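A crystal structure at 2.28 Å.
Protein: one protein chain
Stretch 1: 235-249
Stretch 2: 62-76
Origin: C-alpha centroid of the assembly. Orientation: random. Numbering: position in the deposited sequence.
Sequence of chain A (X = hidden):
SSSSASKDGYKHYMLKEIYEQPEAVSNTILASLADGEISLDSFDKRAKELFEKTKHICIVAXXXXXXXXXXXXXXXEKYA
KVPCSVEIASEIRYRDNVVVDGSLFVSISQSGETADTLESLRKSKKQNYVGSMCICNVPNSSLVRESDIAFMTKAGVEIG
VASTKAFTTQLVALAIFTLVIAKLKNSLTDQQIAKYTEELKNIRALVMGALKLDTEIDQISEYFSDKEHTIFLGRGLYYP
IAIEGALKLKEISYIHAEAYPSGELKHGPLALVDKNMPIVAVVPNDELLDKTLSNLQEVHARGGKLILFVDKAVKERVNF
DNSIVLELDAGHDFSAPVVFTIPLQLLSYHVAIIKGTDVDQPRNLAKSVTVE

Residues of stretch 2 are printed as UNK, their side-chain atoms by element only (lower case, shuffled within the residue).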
# COMPACT_ATOMS: atom_id res chain seq x y z
N ARG A 235 4.34 11.15 -6.33
CA ARG A 235 5.58 10.57 -5.88
C ARG A 235 5.90 11.13 -4.53
O ARG A 235 5.68 12.31 -4.27
CB ARG A 235 6.70 11.02 -6.81
CG ARG A 235 7.11 9.99 -7.85
CD ARG A 235 8.42 10.42 -8.48
NE ARG A 235 8.89 9.50 -9.49
CZ ARG A 235 9.74 8.50 -9.28
NH1 ARG A 235 10.26 8.26 -8.07
NH2 ARG A 235 10.07 7.73 -10.30
N GLY A 236 6.54 10.34 -3.69
CA GLY A 236 6.98 10.88 -2.39
C GLY A 236 5.80 11.18 -1.49
O GLY A 236 4.80 10.42 -1.46
N LEU A 237 5.89 12.28 -0.76
CA LEU A 237 4.79 12.81 0.00
C LEU A 237 3.46 12.84 -0.77
O LEU A 237 2.43 12.75 -0.16
CB LEU A 237 5.08 14.27 0.34
CG LEU A 237 5.80 14.57 1.64
CD1 LEU A 237 6.47 16.02 1.65
CD2 LEU A 237 4.74 14.38 2.71
N TYR A 238 3.49 12.99 -2.09
CA TYR A 238 2.27 13.28 -2.87
C TYR A 238 1.61 12.00 -3.37
O TYR A 238 0.51 12.04 -3.95
CB TYR A 238 2.58 14.26 -4.02
CG TYR A 238 3.30 15.45 -3.45
CD1 TYR A 238 2.58 16.48 -2.89
CD2 TYR A 238 4.68 15.50 -3.36
CE1 TYR A 238 3.22 17.55 -2.24
CE2 TYR A 238 5.34 16.57 -2.74
CZ TYR A 238 4.59 17.58 -2.17
OH TYR A 238 5.19 18.63 -1.54
N TYR A 239 2.29 10.87 -3.14
CA TYR A 239 1.70 9.60 -3.45
C TYR A 239 0.48 9.40 -2.57
O TYR A 239 -0.62 9.25 -3.10
CB TYR A 239 2.73 8.42 -3.45
CG TYR A 239 2.12 7.03 -3.47
CD1 TYR A 239 1.08 6.72 -4.33
CD2 TYR A 239 2.57 6.03 -2.60
CE1 TYR A 239 0.47 5.43 -4.34
CE2 TYR A 239 1.97 4.74 -2.60
CZ TYR A 239 0.92 4.46 -3.47
OH TYR A 239 0.34 3.20 -3.47
N PRO A 240 0.64 9.47 -1.24
CA PRO A 240 -0.55 9.36 -0.39
C PRO A 240 -1.58 10.43 -0.67
O PRO A 240 -2.78 10.24 -0.43
CB PRO A 240 -0.00 9.50 1.02
CG PRO A 240 1.46 9.30 0.98
CD PRO A 240 1.91 9.48 -0.47
N ILE A 241 -1.15 11.61 -1.11
CA ILE A 241 -2.12 12.64 -1.46
C ILE A 241 -2.92 12.19 -2.69
O ILE A 241 -4.14 12.39 -2.75
CB ILE A 241 -1.41 13.99 -1.70
CG1 ILE A 241 -0.79 14.50 -0.37
CG2 ILE A 241 -2.34 15.08 -2.37
CD1 ILE A 241 -1.69 14.52 0.77
N ALA A 242 -2.25 11.56 -3.66
CA ALA A 242 -2.93 10.96 -4.82
C ALA A 242 -3.91 9.87 -4.42
O ALA A 242 -5.02 9.77 -4.94
CB ALA A 242 -1.90 10.43 -5.86
N ILE A 243 -3.49 9.02 -3.50
CA ILE A 243 -4.35 7.96 -2.98
C ILE A 243 -5.58 8.56 -2.33
O ILE A 243 -6.67 8.03 -2.49
CB ILE A 243 -3.65 7.18 -1.90
CG1 ILE A 243 -2.51 6.35 -2.48
CG2 ILE A 243 -4.64 6.24 -1.16
CD1 ILE A 243 -1.82 5.57 -1.39
N GLU A 244 -5.41 9.67 -1.61
CA GLU A 244 -6.57 10.30 -1.00
C GLU A 244 -7.48 10.92 -2.03
O GLU A 244 -8.67 10.80 -1.92
CB GLU A 244 -6.17 11.38 -0.02
CG GLU A 244 -7.34 12.13 0.54
CD GLU A 244 -8.14 11.38 1.60
OE1 GLU A 244 -7.92 10.18 1.80
OE2 GLU A 244 -9.02 12.00 2.24
N GLY A 245 -6.91 11.60 -3.02
CA GLY A 245 -7.71 12.05 -4.16
C GLY A 245 -8.53 10.94 -4.82
O GLY A 245 -9.70 11.12 -5.13
N ALA A 246 -7.91 9.78 -5.03
CA ALA A 246 -8.61 8.66 -5.69
C ALA A 246 -9.69 8.15 -4.81
O ALA A 246 -10.74 7.80 -5.29
CB ALA A 246 -7.64 7.51 -6.07
N LEU A 247 -9.43 8.09 -3.52
CA LEU A 247 -10.44 7.65 -2.58
C LEU A 247 -11.63 8.56 -2.63
O LEU A 247 -12.75 8.09 -2.63
CB LEU A 247 -9.86 7.64 -1.17
CG LEU A 247 -10.83 7.34 -0.04
CD1 LEU A 247 -11.36 5.88 -0.30
CD2 LEU A 247 -10.16 7.50 1.35
N LYS A 248 -11.44 9.88 -2.67
CA LYS A 248 -12.63 10.78 -2.73
C LYS A 248 -13.42 10.54 -4.03
O LYS A 248 -14.65 10.48 -4.00
CB LYS A 248 -12.35 12.27 -2.65
CG LYS A 248 -11.46 12.79 -1.52
CD LYS A 248 -12.07 12.76 -0.17
CE LYS A 248 -11.95 11.40 0.51
NZ LYS A 248 -11.66 11.58 1.99
N LEU A 249 -12.75 10.46 -5.15
CA LEU A 249 -13.45 10.33 -6.41
C LEU A 249 -14.27 9.07 -6.43
O LEU A 249 -15.43 9.08 -6.83
CB LEU A 249 -12.48 10.33 -7.59
CG LEU A 249 -13.14 10.41 -8.96
CD1 LEU A 249 -13.94 11.64 -9.00
CD2 LEU A 249 -12.09 10.38 -10.08
N UNK A 62 -7.48 3.77 9.53
CA UNK A 62 -8.11 3.28 8.35
C UNK A 62 -8.63 4.40 7.44
O UNK A 62 -8.81 5.54 7.88
c UNK A 62 -9.14 2.23 8.72
s UNK A 62 -10.59 2.95 9.23
N UNK A 63 -8.73 4.10 6.15
CA UNK A 63 -9.28 4.98 5.17
C UNK A 63 -8.47 6.23 5.03
O UNK A 63 -7.28 6.22 4.96
N UNK A 64 -9.16 7.35 5.04
CA UNK A 64 -8.56 8.64 4.87
C UNK A 64 -7.53 8.96 5.94
O UNK A 64 -6.50 9.61 5.65
c UNK A 64 -9.18 11.04 5.21
c UNK A 64 -9.68 9.69 4.91
o UNK A 64 -10.28 9.72 3.61
N UNK A 65 -7.80 8.53 7.17
CA UNK A 65 -6.86 8.72 8.26
C UNK A 65 -5.56 7.91 8.04
O UNK A 65 -4.45 8.32 8.39
o UNK A 65 -8.69 9.22 9.84
c UNK A 65 -7.54 8.34 9.59
N UNK A 66 -5.67 6.77 7.37
CA UNK A 66 -4.48 6.03 7.04
C UNK A 66 -3.69 6.77 5.96
O UNK A 66 -2.47 6.87 6.06
c UNK A 66 -1.86 2.27 4.74
c UNK A 66 -4.85 4.61 6.64
o UNK A 66 -0.90 1.53 4.10
c UNK A 66 -3.78 3.80 5.98
c UNK A 66 -1.84 2.41 6.13
c UNK A 66 -2.81 3.18 6.73
c UNK A 66 -2.82 2.89 3.98
c UNK A 66 -3.78 3.64 4.61
N UNK A 67 -4.37 7.33 4.97
CA UNK A 67 -3.68 8.17 4.00
C UNK A 67 -2.96 9.35 4.65
O UNK A 67 -1.85 9.69 4.26
o UNK A 67 -4.67 6.41 2.14
n UNK A 67 -6.45 7.65 1.63
c UNK A 67 -5.25 7.47 2.18
c UNK A 67 -4.66 8.63 2.95
N UNK A 68 -3.53 9.93 5.71
CA UNK A 68 -2.82 11.02 6.37
C UNK A 68 -1.55 10.49 7.03
O UNK A 68 -0.49 11.10 6.93
c UNK A 68 -3.75 11.75 7.43
N UNK A 69 -1.66 9.34 7.69
CA UNK A 69 -0.52 8.73 8.33
C UNK A 69 0.62 8.41 7.40
O UNK A 69 1.78 8.64 7.71
N UNK A 70 0.29 7.86 6.25
CA UNK A 70 1.28 7.63 5.22
C UNK A 70 1.98 8.92 4.79
O UNK A 70 3.19 8.92 4.51
c UNK A 70 1.21 5.12 1.24
c UNK A 70 0.39 5.54 4.10
c UNK A 70 0.60 7.02 3.98
se UNK A 70 -0.36 4.81 2.42
N UNK A 71 1.24 10.02 4.74
CA UNK A 71 1.87 11.27 4.35
C UNK A 71 2.87 11.61 5.45
O UNK A 71 4.03 11.93 5.21
o UNK A 71 -0.23 11.92 3.36
c UNK A 71 0.84 12.36 4.21
c UNK A 71 1.44 13.58 3.63
N UNK A 72 2.42 11.50 6.67
CA UNK A 72 3.20 11.96 7.82
C UNK A 72 4.50 11.19 8.01
O UNK A 72 5.45 11.66 8.64
c UNK A 72 2.34 11.80 9.12
N UNK A 73 4.53 9.95 7.55
CA UNK A 73 5.72 9.15 7.75
C UNK A 73 6.89 9.84 7.03
O UNK A 73 8.01 9.84 7.54
c UNK A 73 6.73 6.98 6.81
c UNK A 73 5.48 7.72 7.26
c UNK A 73 7.80 4.78 6.31
n UNK A 73 7.65 3.36 6.45
c UNK A 73 6.46 5.54 6.39
N UNK A 74 6.65 10.44 5.88
CA UNK A 74 7.73 11.06 5.13
C UNK A 74 8.31 12.16 6.02
O UNK A 74 9.54 12.29 6.14
c UNK A 74 5.57 8.83 1.75
c UNK A 74 5.84 9.82 2.76
o UNK A 74 6.20 7.67 -0.24
c UNK A 74 7.87 10.40 1.69
c UNK A 74 6.98 10.59 2.74
c UNK A 74 7.23 11.63 3.80
c UNK A 74 6.46 8.64 0.73
c UNK A 74 7.62 9.43 0.68
N UNK A 75 7.42 12.94 6.66
CA UNK A 75 7.81 14.12 7.46
C UNK A 75 8.56 13.64 8.71
O UNK A 75 9.59 14.19 9.06
c UNK A 75 5.83 15.61 6.93
c UNK A 75 2.15 16.28 7.65
c UNK A 75 2.88 17.24 5.56
c UNK A 75 1.89 17.02 6.47
c UNK A 75 4.44 15.98 6.99
n UNK A 75 5.30 16.79 5.09
c UNK A 75 6.31 16.13 5.76
c UNK A 75 4.15 16.73 5.83
c UNK A 75 6.59 14.91 7.94
c UNK A 75 3.43 15.76 7.92
N UNK A 76 8.01 12.62 9.36
CA UNK A 76 8.58 12.14 10.61
C UNK A 76 9.99 11.61 10.47
O UNK A 76 10.86 11.92 11.26
c UNK A 76 6.42 11.68 11.77
c UNK A 76 7.73 11.08 11.27
c UNK A 76 5.37 10.72 12.10
c UNK A 76 8.50 10.51 12.44

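Position 62 has one carbon, then a sulfur, out of reach of stretch 1. It is Cys62.

Position 63 has no side-chain atoms. Its backbone C lies 4.2 Å from Leu247 CD2. It is Gly63, and the phi of 64° suits glycine.

Position 64 has a carbon bearing one oxygen and one carbon. The oxygen lies 2.8 Å from Lys248 NZ. This is Thr64; OG1 accepts a hydrogen bond from that amine.

Position 65 has one carbon and one oxygen, pointing away. It is Ser65.

Position 66 has one carbon, then a six-carbon ring bearing an oxygen, and makes no contact. It is Tyr66.

Position 67 has two carbons, the second carrying an oxygen and a nitrogen. The nitrogen is 2.9 Å from Glu244 OE1. An amide this short is Asn67; ND2 donates a nearly straight hydrogen bond, at 174°.

Position 68 has a single carbon, facing away: Ala68.

Position 69 has no side-chain atoms and makes no contact: Gly69.

Position 70 is an unbranched chain of two carbons, a selenium and a carbon. Its terminal carbon lies 3.9 Å from Tyr239 CE2 and 4.0 Å from Ile243 CD1. The selenium identifies selenomethionine, Met70.

Position 71 has a carbon bearing one oxygen and one carbon. The oxygen is 3.4 Å from Pro240 CB. It is Thr71. OG1 donates to the backbone O of Asn67 at 2.9 Å. CG2 meets Leu237 CD2 at 3.5 Å.

Position 72 has one carbon, pointing away: Ala72.

Position 73 has four carbons in a row ending in nitrogen, leading away from stretch 1. It is Lys73.

Position 74 has one carbon, then a six-carbon ring bearing an oxygen. Gly236 C and Leu237 N lie over one ring face. It is Tyr74; CZ is 3.3 Å from Gly236 O.

Position 75 has one carbon, then fused five- and six-membered rings of eight carbons and one nitrogen. The nitrogen is 3.4 Å from Leu237 CD2. It is Trp75.

Position 76 has four carbons forked at the first, out of reach: Ile76.

The two helices run nearly antiparallel, at 169°, with axes 8.3 Å apart at closest approach. Two knobs interlock them. Asn67 sits among Pro240, Ile243, Glu244 and Leu247, while Pro240 sits among Asn67, Met70, Thr71 and Tyr74. A polar cluster holds one end: Glu244 takes the Asn67 amide and forms a salt bridge with Lys248, which also donates to Thr64. Toward the other end, Leu237 packs against Thr71, Tyr74 and Trp75.

Stretch 2 62-76: CGTSYNAGMTAKYWI
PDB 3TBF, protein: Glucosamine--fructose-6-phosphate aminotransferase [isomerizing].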